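Local coordinates for RNA silencing suppressor p19 (Tomato bushy stunt virus, PDB 4J39), which probably suppresses RNA silencing by binding silencing RNAs as a homodimer and selecting them, like a molecular caliper, by the length of their duplex, at residues D84-T89 and G103-L108; S6-P11 and E39-G44; G66-D71 and M114-K119. One frame throughout, in Å; residues are numbered along the deposited sequence. Where two conformers were deposited one is given.

Contact 1: residues D84-T89 and G103-L108; sequences DQIGCT and GGSRTL. With nucleotides of chain B.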
loop_
_atom_site.group_PDB
_atom_site.type_symbol
_atom_site.label_atom_id
_atom_site.label_comp_id
_atom_site.label_asym_id
_atom_site.label_seq_id
_atom_site.Cartn_x
_atom_site.Cartn_y
_atom_site.Cartn_z
ATOM N N ASP A 84 -10.533 -20.885 10.833
ATOM C CA ASP A 84 -9.277 -20.568 10.152
ATOM C C ASP A 84 -9.268 -19.074 9.603
ATOM O O ASP A 84 -10.286 -18.573 9.184
ATOM C CB ASP A 84 -9.022 -21.538 9.025
ATOM C CG ASP A 84 -8.247 -22.788 9.457
ATOM O OD1 ASP A 84 -7.837 -22.909 10.634
ATOM O OD2 ASP A 84 -8.014 -23.649 8.564
ATOM N N GLN A 85 -8.096 -18.405 9.659
ATOM C CA GLN A 85 -7.865 -17.079 9.063
ATOM C C GLN A 85 -7.890 -17.179 7.557
ATOM O O GLN A 85 -7.472 -18.198 6.971
ATOM C CB GLN A 85 -6.532 -16.559 9.605
ATOM C CG GLN A 85 -6.242 -15.195 9.260
ATOM C CD GLN A 85 -5.151 -14.591 10.052
ATOM O OE1 GLN A 85 -5.326 -13.486 10.521
ATOM N NE2 GLN A 85 -3.977 -15.235 10.121
ATOM N N ILE A 86 -8.466 -16.170 6.891
ATOM C CA ILE A 86 -8.359 -16.052 5.434
ATOM C C ILE A 86 -7.591 -14.752 5.082
ATOM O O ILE A 86 -7.483 -13.869 5.927
ATOM C CB ILE A 86 -9.775 -15.943 4.811
ATOM C CG1 ILE A 86 -10.592 -14.732 5.321
ATOM C CG2 ILE A 86 -10.539 -17.274 5.081
ATOM C CD1 ILE A 86 -12.033 -14.636 4.731
ATOM N N GLY A 87 -7.165 -14.655 3.831
ATOM C CA GLY A 87 -6.424 -13.481 3.381
ATOM C C GLY A 87 -7.374 -12.378 2.993
ATOM O O GLY A 87 -8.339 -12.571 2.256
ATOM N N CYS A 88 -7.042 -11.166 3.386
ATOM C CA CYS A 88 -7.857 -10.004 3.041
ATOM C C CYS A 88 -7.014 -8.896 2.446
ATOM O O CYS A 88 -5.868 -8.772 2.865
ATOM C CB CYS A 88 -8.472 -9.353 4.260
ATOM S SG CYS A 88 -9.612 -10.469 5.217
ATOM N N THR A 89 -7.529 -8.260 1.405
ATOM C CA THR A 89 -6.754 -7.306 0.624
ATOM C C THR A 89 -7.549 -6.141 0.117
ATOM O O THR A 89 -8.650 -6.289 -0.474
ATOM C CB THR A 89 -6.062 -7.968 -0.623
ATOM O OG1 THR A 89 -5.224 -9.021 -0.232
ATOM C CG2 THR A 89 -5.144 -7.048 -1.302
ATOM N N GLY A 103 -3.472 -8.685 4.614
ATOM C CA GLY A 103 -3.051 -9.500 5.693
ATOM C C GLY A 103 -4.196 -10.429 6.098
ATOM O O GLY A 103 -5.144 -10.525 5.378
ATOM N N GLY A 104 -4.078 -11.126 7.218
ATOM C CA GLY A 104 -5.099 -12.117 7.596
ATOM C C GLY A 104 -6.338 -11.480 8.191
ATOM O O GLY A 104 -6.284 -10.352 8.696
ATOM N N SER A 105 -7.465 -12.198 8.183
ATOM C CA SER A 105 -8.737 -11.643 8.772
ATOM C C SER A 105 -8.633 -11.226 10.198
ATOM O O SER A 105 -9.463 -10.385 10.724
ATOM C CB SER A 105 -9.898 -12.663 8.615
ATOM O OG SER A 105 -9.517 -14.008 8.784
ATOM N N ARG A 106 -7.710 -11.831 10.927
ATOM C CA ARG A 106 -7.587 -11.477 12.336
ATOM C C ARG A 106 -7.138 -10.011 12.450
ATOM O O ARG A 106 -7.319 -9.404 13.491
ATOM C CB ARG A 106 -6.530 -12.381 13.014
ATOM C CG ARG A 106 -6.964 -13.102 14.255
ATOM C CD ARG A 106 -7.197 -14.616 14.040
ATOM N NE ARG A 106 -5.952 -15.356 13.838
ATOM C CZ ARG A 106 -5.834 -16.683 13.710
ATOM N NH1 ARG A 106 -6.897 -17.498 13.784
ATOM N NH2 ARG A 106 -4.609 -17.183 13.498
ATOM N N THR A 107 -6.553 -9.468 11.398
ATOM C CA THR A 107 -6.033 -8.092 11.433
ATOM C C THR A 107 -6.938 -7.070 10.715
ATOM O O THR A 107 -6.538 -5.952 10.411
ATOM C CB THR A 107 -4.563 -7.974 10.865
ATOM O OG1 THR A 107 -4.624 -7.986 9.389
ATOM C CG2 THR A 107 -3.715 -9.069 11.481
ATOM N N LEU A 108 -8.164 -7.439 10.384
ATOM C CA LEU A 108 -8.925 -6.668 9.466
ATOM C C LEU A 108 -9.145 -5.218 9.910
ATOM O O LEU A 108 -9.155 -4.306 9.059
ATOM C CB LEU A 108 -10.302 -7.295 9.178
ATOM C CG LEU A 108 -11.179 -6.703 8.086
ATOM C CD1 LEU A 108 -10.554 -6.576 6.689
ATOM C CD2 LEU A 108 -12.580 -7.433 8.002
ATOM P P G B 13 -0.138 -13.164 5.665
ATOM O OP1 G B 13 -0.372 -12.627 7.053
ATOM O OP2 G B 13 1.171 -13.732 5.289
ATOM O "O5'" G B 13 -1.257 -14.283 5.408
ATOM C "C5'" G B 13 -2.603 -14.014 5.724
ATOM C "C4'" G B 13 -3.490 -15.151 5.277
ATOM O "O4'" G B 13 -3.473 -15.171 3.848
ATOM C "C3'" G B 13 -3.056 -16.587 5.642
ATOM O "O3'" G B 13 -3.460 -16.862 6.989
ATOM C "C2'" G B 13 -3.828 -17.400 4.628
ATOM O "O2'" G B 13 -5.197 -17.461 4.884
ATOM C "C1'" G B 13 -3.584 -16.526 3.412
ATOM N N9 G B 13 -2.396 -16.831 2.648
ATOM C C8 G B 13 -1.194 -16.204 2.645
ATOM N N7 G B 13 -0.319 -16.714 1.791
ATOM C C5 G B 13 -1.000 -17.804 1.262
ATOM C C6 G B 13 -0.581 -18.830 0.314
ATOM O O6 G B 13 0.487 -18.937 -0.283
ATOM N N1 G B 13 -1.583 -19.811 0.036
ATOM C C2 G B 13 -2.815 -19.849 0.626
ATOM N N2 G B 13 -3.624 -20.886 0.265
ATOM N N3 G B 13 -3.227 -18.923 1.534
ATOM C C4 G B 13 -2.267 -17.903 1.776
ATOM P P U B 12 3.678 -10.513 2.368
ATOM O OP1 U B 12 4.102 -9.896 3.666
ATOM O OP2 U B 12 4.550 -11.578 1.992
ATOM O "O5'" U B 12 2.162 -10.978 2.397
ATOM C "C5'" U B 12 1.119 -10.043 2.793
ATOM C "C4'" U B 12 -0.255 -10.648 2.692
ATOM O "O4'" U B 12 -0.468 -10.977 1.296
ATOM C "C3'" U B 12 -0.424 -12.022 3.345
ATOM O "O3'" U B 12 -0.649 -11.988 4.722
ATOM C "C2'" U B 12 -1.684 -12.494 2.648
ATOM O "O2'" U B 12 -2.861 -11.785 2.997
ATOM C "C1'" U B 12 -1.288 -12.129 1.238
ATOM N N1 U B 12 -0.496 -13.103 0.444
ATOM C C2 U B 12 -1.195 -14.117 -0.148
ATOM O O2 U B 12 -2.373 -14.305 0.054
ATOM N N3 U B 12 -0.431 -14.962 -0.940
ATOM C C4 U B 12 0.911 -14.945 -1.238
ATOM O O4 U B 12 1.356 -15.801 -2.032
ATOM C C5 U B 12 1.599 -13.835 -0.600
ATOM C C6 U B 12 0.874 -12.990 0.202
ATOM P P C B 14 -2.627 -17.960 7.876
ATOM O OP1 C B 14 -3.167 -17.832 9.245
ATOM O OP2 C B 14 -1.228 -17.777 7.681
ATOM O "O5'" C B 14 -2.910 -19.374 7.208
ATOM C "C5'" C B 14 -4.210 -19.842 7.195
ATOM C "C4'" C B 14 -4.410 -21.115 6.409
ATOM O "O4'" C B 14 -4.260 -20.858 4.998
ATOM C "C3'" C B 14 -3.383 -22.230 6.685
ATOM O "O3'" C B 14 -3.680 -22.994 7.852
ATOM C "C2'" C B 14 -3.510 -23.071 5.431
ATOM O "O2'" C B 14 -4.723 -23.784 5.434
ATOM C "C1'" C B 14 -3.541 -21.946 4.396
ATOM N N1 C B 14 -2.210 -21.514 3.900
ATOM C C2 C B 14 -1.604 -22.327 2.923
ATOM O O2 C B 14 -2.183 -23.343 2.496
ATOM N N3 C B 14 -0.399 -21.950 2.435
ATOM C C4 C B 14 0.198 -20.861 2.912
ATOM N N4 C B 14 1.372 -20.558 2.368
ATOM C C5 C B 14 -0.365 -20.038 3.932
ATOM C C6 C B 14 -1.562 -20.416 4.373
#

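Contact 2: residues S6-P11 and E39-G44; sequences SPFKLP and ESWGFG. With SO4 (sulfate ion), chain C.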
loop_
_atom_site.group_PDB
_atom_site.type_symbol
_atom_site.label_atom_id
_atom_site.label_comp_id
_atom_site.label_asym_id
_atom_site.label_seq_id
_atom_site.Cartn_x
_atom_site.Cartn_y
_atom_site.Cartn_z
ATOM N N SER A 6 -21.990 -6.642 -0.547
ATOM C CA SER A 6 -20.756 -5.955 -0.904
ATOM C C SER A 6 -20.198 -5.176 0.278
ATOM O O SER A 6 -20.979 -4.596 0.992
ATOM C CB SER A 6 -21.142 -4.901 -1.935
ATOM O OG SER A 6 -19.986 -4.286 -2.475
ATOM N N PRO A 7 -18.865 -4.966 0.352
ATOM C CA PRO A 7 -18.319 -3.968 1.308
ATOM C C PRO A 7 -18.549 -2.532 0.909
ATOM O O PRO A 7 -18.319 -1.598 1.751
ATOM C CB PRO A 7 -16.831 -4.332 1.343
ATOM C CG PRO A 7 -16.602 -4.783 0.047
ATOM C CD PRO A 7 -17.760 -5.531 -0.453
ATOM N N PHE A 8 -18.993 -2.308 -0.326
ATOM C CA PHE A 8 -19.159 -0.966 -0.886
ATOM C C PHE A 8 -20.544 -0.378 -0.597
ATOM O O PHE A 8 -21.581 -1.107 -0.593
ATOM C CB PHE A 8 -18.794 -0.907 -2.354
ATOM C CG PHE A 8 -17.381 -1.231 -2.618
ATOM C CD1 PHE A 8 -17.042 -2.443 -3.220
ATOM C CD2 PHE A 8 -16.339 -0.382 -2.327
ATOM C CE1 PHE A 8 -15.772 -2.764 -3.467
ATOM C CE2 PHE A 8 -15.074 -0.708 -2.475
ATOM C CZ PHE A 8 -14.733 -1.915 -3.149
ATOM N N LYS A 9 -20.593 0.924 -0.353
ATOM C CA LYS A 9 -21.797 1.706 -0.071
ATOM C C LYS A 9 -22.288 2.624 -1.205
ATOM O O LYS A 9 -23.320 3.287 -1.165
ATOM C CB LYS A 9 -21.531 2.539 1.183
ATOM C CG LYS A 9 -20.973 1.806 2.375
ATOM C CD LYS A 9 -20.871 2.669 3.601
ATOM C CE LYS A 9 -22.207 3.236 4.180
ATOM N NZ LYS A 9 -21.888 4.178 5.320
ATOM N N LEU A 10 -21.559 2.643 -2.322
ATOM C CA LEU A 10 -21.922 3.396 -3.463
ATOM C C LEU A 10 -21.816 2.450 -4.687
ATOM O O LEU A 10 -21.001 1.556 -4.700
ATOM C CB LEU A 10 -20.896 4.515 -3.674
ATOM C CG LEU A 10 -20.769 5.685 -2.698
ATOM C CD1 LEU A 10 -19.676 6.619 -3.131
ATOM C CD2 LEU A 10 -22.152 6.408 -2.450
ATOM N N PRO A 11 -22.657 2.697 -5.693
ATOM C CA PRO A 11 -22.640 1.820 -6.880
ATOM C C PRO A 11 -21.408 1.942 -7.750
ATOM O O PRO A 11 -20.739 2.996 -7.658
ATOM C CB PRO A 11 -23.773 2.345 -7.722
ATOM C CG PRO A 11 -24.361 3.421 -7.003
ATOM C CD PRO A 11 -23.725 3.688 -5.747
ATOM N N GLU A 39 -10.817 0.659 -7.071
ATOM C CA GLU A 39 -10.443 0.145 -5.828
ATOM C C GLU A 39 -11.145 -1.224 -5.732
ATOM O O GLU A 39 -12.101 -1.436 -6.507
ATOM C CB GLU A 39 -10.918 1.017 -4.581
ATOM C CG GLU A 39 -12.439 1.317 -4.489
ATOM C CD GLU A 39 -12.887 2.239 -3.334
ATOM O OE1 GLU A 39 -14.056 2.601 -3.441
ATOM O OE2 GLU A 39 -12.037 2.489 -2.458
ATOM N N SER A 40 -10.629 -2.032 -4.883
ATOM C CA SER A 40 -11.158 -3.390 -4.644
ATOM C C SER A 40 -10.905 -3.929 -3.264
ATOM O O SER A 40 -9.952 -3.569 -2.578
ATOM C CB SER A 40 -10.572 -4.302 -5.739
ATOM O OG SER A 40 -9.242 -4.490 -5.483
ATOM N N TRP A 41 -11.809 -4.801 -2.780
ATOM C CA TRP A 41 -11.679 -5.504 -1.572
ATOM C C TRP A 41 -11.858 -7.020 -1.853
ATOM O O TRP A 41 -12.789 -7.376 -2.579
ATOM C CB TRP A 41 -12.706 -5.163 -0.588
ATOM C CG TRP A 41 -12.431 -3.932 0.371
ATOM C CD1 TRP A 41 -12.939 -2.694 0.272
ATOM C CD2 TRP A 41 -11.593 -3.957 1.494
ATOM N NE1 TRP A 41 -12.474 -1.945 1.286
ATOM C CE2 TRP A 41 -11.600 -2.659 2.044
ATOM C CE3 TRP A 41 -10.779 -4.907 2.062
ATOM C CZ2 TRP A 41 -10.871 -2.379 3.126
ATOM C CZ3 TRP A 41 -9.995 -4.591 3.139
ATOM C CH2 TRP A 41 -10.090 -3.301 3.674
ATOM N N GLY A 42 -10.884 -7.767 -1.382
ATOM C CA GLY A 42 -10.819 -9.228 -1.526
ATOM C C GLY A 42 -10.816 -9.875 -0.167
ATOM O O GLY A 42 -10.053 -9.497 0.738
ATOM N N PHE A 43 -11.667 -10.937 -0.026
ATOM C CA PHE A 43 -11.779 -11.766 1.156
ATOM C C PHE A 43 -11.733 -13.236 0.771
ATOM O O PHE A 43 -12.649 -13.715 0.093
ATOM C CB PHE A 43 -13.029 -11.498 1.980
ATOM C CG PHE A 43 -13.390 -10.019 2.115
ATOM C CD1 PHE A 43 -14.497 -9.507 1.490
ATOM C CD2 PHE A 43 -12.591 -9.185 2.878
ATOM C CE1 PHE A 43 -14.809 -8.114 1.541
ATOM C CE2 PHE A 43 -12.896 -7.793 2.984
ATOM C CZ PHE A 43 -14.005 -7.279 2.359
ATOM N N GLY A 44 -10.643 -13.883 1.106
ATOM C CA GLY A 44 -10.320 -15.210 0.513
ATOM C C GLY A 44 -10.367 -15.146 -0.994
ATOM O O GLY A 44 -9.628 -14.331 -1.612
HETATM S S SO4 C . -20.892 -5.739 -5.736
HETATM O O1 SO4 C . -19.722 -5.100 -5.007
HETATM O O2 SO4 C . -21.211 -7.022 -5.043
HETATM O O3 SO4 C . -20.516 -5.993 -7.074
HETATM O O4 SO4 C . -21.952 -4.827 -5.636
#

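Contact 3: residues G66-D71 and M114-K119; sequences GSWTGD and MAIRSK. With SO4 (sulfate ion), chain E.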
loop_
_atom_site.group_PDB
_atom_site.type_symbol
_atom_site.label_atom_id
_atom_site.label_comp_id
_atom_site.label_asym_id
_atom_site.label_seq_id
_atom_site.Cartn_x
_atom_site.Cartn_y
_atom_site.Cartn_z
ATOM N N GLY A 66 -16.505 8.027 1.118
ATOM C CA GLY A 66 -17.724 7.385 1.712
ATOM C C GLY A 66 -18.006 6.033 1.074
ATOM O O GLY A 66 -18.992 5.405 1.410
ATOM N N SER A 67 -17.149 5.545 0.172
ATOM C CA SER A 67 -17.559 4.300 -0.630
ATOM C C SER A 67 -17.478 3.023 0.196
ATOM O O SER A 67 -18.098 1.968 -0.158
ATOM C CB SER A 67 -16.731 4.210 -1.911
ATOM O OG SER A 67 -15.468 3.865 -1.584
ATOM N N TRP A 68 -16.775 3.046 1.305
ATOM C CA TRP A 68 -16.695 1.994 2.277
ATOM C C TRP A 68 -16.259 2.477 3.613
ATOM O O TRP A 68 -15.582 3.490 3.713
ATOM C CB TRP A 68 -15.814 0.791 1.770
ATOM C CG TRP A 68 -14.368 1.155 1.524
ATOM C CD1 TRP A 68 -13.829 1.550 0.341
ATOM C CD2 TRP A 68 -13.357 1.212 2.494
ATOM N NE1 TRP A 68 -12.477 1.817 0.528
ATOM C CE2 TRP A 68 -12.153 1.653 1.841
ATOM C CE3 TRP A 68 -13.282 0.884 3.830
ATOM C CZ2 TRP A 68 -10.931 1.789 2.562
ATOM C CZ3 TRP A 68 -12.129 1.011 4.525
ATOM C CH2 TRP A 68 -10.952 1.455 3.886
ATOM N N THR A 69 -16.622 1.742 4.677
ATOM C CA THR A 69 -16.230 2.064 6.038
ATOM C C THR A 69 -15.688 0.810 6.706
ATOM O O THR A 69 -15.872 -0.374 6.184
ATOM C CB THR A 69 -17.444 2.628 6.796
ATOM O OG1 THR A 69 -18.360 1.516 6.889
ATOM C CG2 THR A 69 -18.119 3.822 6.168
ATOM N N GLY A 70 -15.090 0.912 7.853
ATOM C CA GLY A 70 -14.640 -0.258 8.628
ATOM C C GLY A 70 -15.851 -1.197 8.886
ATOM O O GLY A 70 -15.729 -2.471 8.731
ATOM N N ASP A 71 -16.970 -0.571 9.220
ATOM C CA ASP A 71 -18.196 -1.368 9.456
ATOM C C ASP A 71 -18.709 -2.092 8.209
ATOM O O ASP A 71 -19.068 -3.306 8.265
ATOM C CB ASP A 71 -19.303 -0.541 10.043
ATOM C CG ASP A 71 -19.044 -0.121 11.532
ATOM O OD1 ASP A 71 -19.883 0.697 11.976
ATOM O OD2 ASP A 71 -18.117 -0.620 12.196
ATOM N N MET A 114 -5.344 1.248 7.788
ATOM C CA MET A 114 -4.280 1.582 6.822
ATOM C C MET A 114 -4.841 1.811 5.416
ATOM O O MET A 114 -4.315 2.662 4.651
ATOM C CB MET A 114 -3.171 0.499 6.769
ATOM C CG MET A 114 -2.395 0.285 8.062
ATOM S SD MET A 114 -1.671 1.903 8.638
ATOM C CE MET A 114 -1.035 2.648 7.223
ATOM N N ALA A 115 -5.865 1.068 5.029
ATOM C CA ALA A 115 -6.505 1.198 3.705
ATOM C C ALA A 115 -7.112 2.623 3.530
ATOM O O ALA A 115 -6.940 3.249 2.513
ATOM C CB ALA A 115 -7.600 0.093 3.547
ATOM N N ILE A 116 -7.777 3.144 4.551
ATOM C CA ILE A 116 -8.447 4.405 4.392
ATOM C C ILE A 116 -7.423 5.596 4.318
ATOM O O ILE A 116 -7.633 6.492 3.540
ATOM C CB ILE A 116 -9.524 4.696 5.503
ATOM C CG1 ILE A 116 -10.356 5.836 5.058
ATOM C CG2 ILE A 116 -9.026 4.804 6.869
ATOM C CD1 ILE A 116 -11.202 5.584 3.943
ATOM N N ARG A 117 -6.354 5.426 5.084
ATOM C CA ARG A 117 -5.232 6.406 5.148
ATOM C C ARG A 117 -4.539 6.372 3.749
ATOM O O ARG A 117 -4.293 7.417 3.105
ATOM C CB ARG A 117 -4.239 6.054 6.272
ATOM C CG ARG A 117 -4.724 6.208 7.705
ATOM C CD ARG A 117 -3.593 5.989 8.783
ATOM N NE ARG A 117 -3.985 6.096 10.206
ATOM C CZ ARG A 117 -5.237 5.861 10.705
ATOM N NH1 ARG A 117 -6.322 5.491 9.954
ATOM N NH2 ARG A 117 -5.417 5.948 12.009
ATOM N N SER A 118 -4.374 5.153 3.207
ATOM C CA SER A 118 -3.734 5.022 1.862
ATOM C C SER A 118 -4.523 5.676 0.761
ATOM O O SER A 118 -4.014 6.370 -0.125
ATOM C CB SER A 118 -3.621 3.522 1.521
ATOM O OG SER A 118 -2.677 2.832 2.337
ATOM N N LYS A 119 -5.816 5.398 0.810
ATOM C CA LYS A 119 -6.744 5.942 -0.151
ATOM C C LYS A 119 -6.666 7.509 -0.088
ATOM O O LYS A 119 -6.597 8.129 -1.086
ATOM C CB LYS A 119 -8.215 5.506 0.146
ATOM C CG LYS A 119 -9.213 6.013 -0.804
ATOM C CD LYS A 119 -10.617 5.400 -0.431
ATOM C CE LYS A 119 -11.723 5.703 -1.367
ATOM N NZ LYS A 119 -12.960 4.838 -1.036
HETATM S S SO4 E . -12.716 3.601 8.517
HETATM O O1 SO4 E . -12.607 4.653 9.536
HETATM O O2 SO4 E . -11.718 2.528 8.896
HETATM O O3 SO4 E . -14.159 3.300 8.458
HETATM O O4 SO4 E . -12.462 4.076 7.165
HETATM O O HOH W 1 -13.562 4.744 1.752
#

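Contact 1: residues D84-T89 and G103-L108
Gln85 reaches over to the turn at Gly104-Arg106, its CG anti to the backbone N (chi1 -172°) and its chain extended beyond. Its OE1 accepts from Arg106 N at 2.9 Å, in the amide plane on a lone pair. A second clasp runs through Ser105: OG receives Ile86 N at 3.1 Å in a fairly straight bond, while Ser105 N donates to Ile86 O at 2.8 Å. Here the contact is tight, and Gly104 suits it, since a CB there would clash with Gln85 OE1. Further along, Cys88 and Gly103 form an antiparallel hydrogen-bonded pair of the hairpin 87-94/97-104, and Cys88 CB meets Leu108 CD1 inside the fold. The loose side belongs to Arg106, exposed and deposited in two conformers, so the position of its guanidinium across Gln85 is only tentative. RNA covers the strand ends: Gly87 CA comes to 3.4 Å from O4' of G13 of chain B, where a CB would clash. With OE1 held by the turn, the Gln85 amide presents NE2 to OP1 of C14 of chain B at 2.9 Å, and Gln85 O takes a weak bond from O2' of G13 of chain B. Contacts to phosphate and ribose, not bases, are consistent with sequence-independent recognition.

Contact 2: residues S6-P11 and E39-G44
Phe8 sets the far end of its ring against Trp41 and Glu39 of strand 36-43. Its CZ lies 3.9 Å from Trp41 CD1, at the rim of the indole, and the ring planes are inclined at 53°, an oblique aromatic contact. On the neighbouring ring carbon, CE2 comes to 3.6 Å from Glu39 OE1, while Ser40 CA sits at the ring edge. CG stands anti to the carbonyl carbon (chi1 -62°), and CZ and CE2 are the ring atoms that reach the strand; a flat hydrocarbon suits contacts with the indole, the glutamate and the backbone CA of Ser40. The Ser40 side chain points away from the loop, and a phosphate of the RNA packs on it.

Pro7 packs beside Phe8. Its CG touches Trp41 CB at 4.0 Å and approaches the edge of the Phe43 ring, with CE1 at 4.1 Å. Being compact and apolar, the proline ring fits against both aromatic residues, which stand on the same face of the strand as Glu39. Ala76 of helix 70-78 and Phe48 of strand 46-53 also touch Pro7.

Ser6 OG accepts from Phe8 N at 3.1 Å, closing an ST turn. The same hydroxyl donates to O1 of a sulfate at 2.7 Å, an ion probably from the crystallisation liquor and also bound by Arg50.

Glu39 extends its carboxylate past Phe8: OE1 is hydrogen-bonded to Ser67 OG, and OE2 to Tyr90 OH, with a salt bridge to Lys119 and a weak bond from Trp68 NE1. Apolar contacts thus seat the loop on the strand, and polar bonds to other elements, such as Pro7 O with Ser72 OG, help hold it; the lysine beside the buried carboxylate probably favours its ionised state.

Contact 3: residues G66-D71 and M114-K119
Trp68 lays the six-membered end of its indole against helix 108-124: CH2 meets Ala115 CB at 3.6 Å and Ile116 CB at 3.9 Å. Ile116 CD1 lies over one face of the indole, offset toward the rim, and the small methyl of Ala115 lets the wide ring come close to the helix backbone. Lys119 runs to the other end of the indole; its chain is extended throughout, and the ammonium ends beside the pyrrole part. NZ lies 2.7 Å from Ser67 OG and 3.4 Å from Trp68 NE1, the latter a meeting of two donors that both turn to the Glu39 carboxylate, the second shell here. Val64 O also accepts from NZ, and a water accepts from NZ at 2.9 Å and donates to Trp68 O. At the start of helix 70-78, where Thr69 is the N-cap, Gly70 N donates to O3 of a sulfate at 2.6 Å; O4 of this ion, probably from the crystallisation liquor, rests beside Ile116. Trp68 lies in the linker between helices 58-65 and 70-78 and packs on helix 108-124, whose Ile116 and Lys119 touch Leu65; its ring is edge-to-face with Trp41 of strand 36-43 and touches Tyr90 of strand 87-94.

How the contacts relate
Contacts 2 and 3, with centres 10 Å apart, share a buried core. Lys9 N lies 2.7 Å from Ser67 O, and Trp41 NE1 comes to 3.5 Å from Trp68 CD2, so loop 6-11, strand 36-43 and the linker 66-69 meet around the two tryptophans. Contact 1, about 15 Å from contact 2 centre to centre, joins it through neighbouring strands, with Thr89 O 2.8 Å from Gly42 N. The three differ in their distance from the RNA: contact 1 binds it directly, contact 2 approaches to about 4 Å at its nearest atom, and contact 3 stays about 12 Å away at its nearest atom, on the helical side of the sheet.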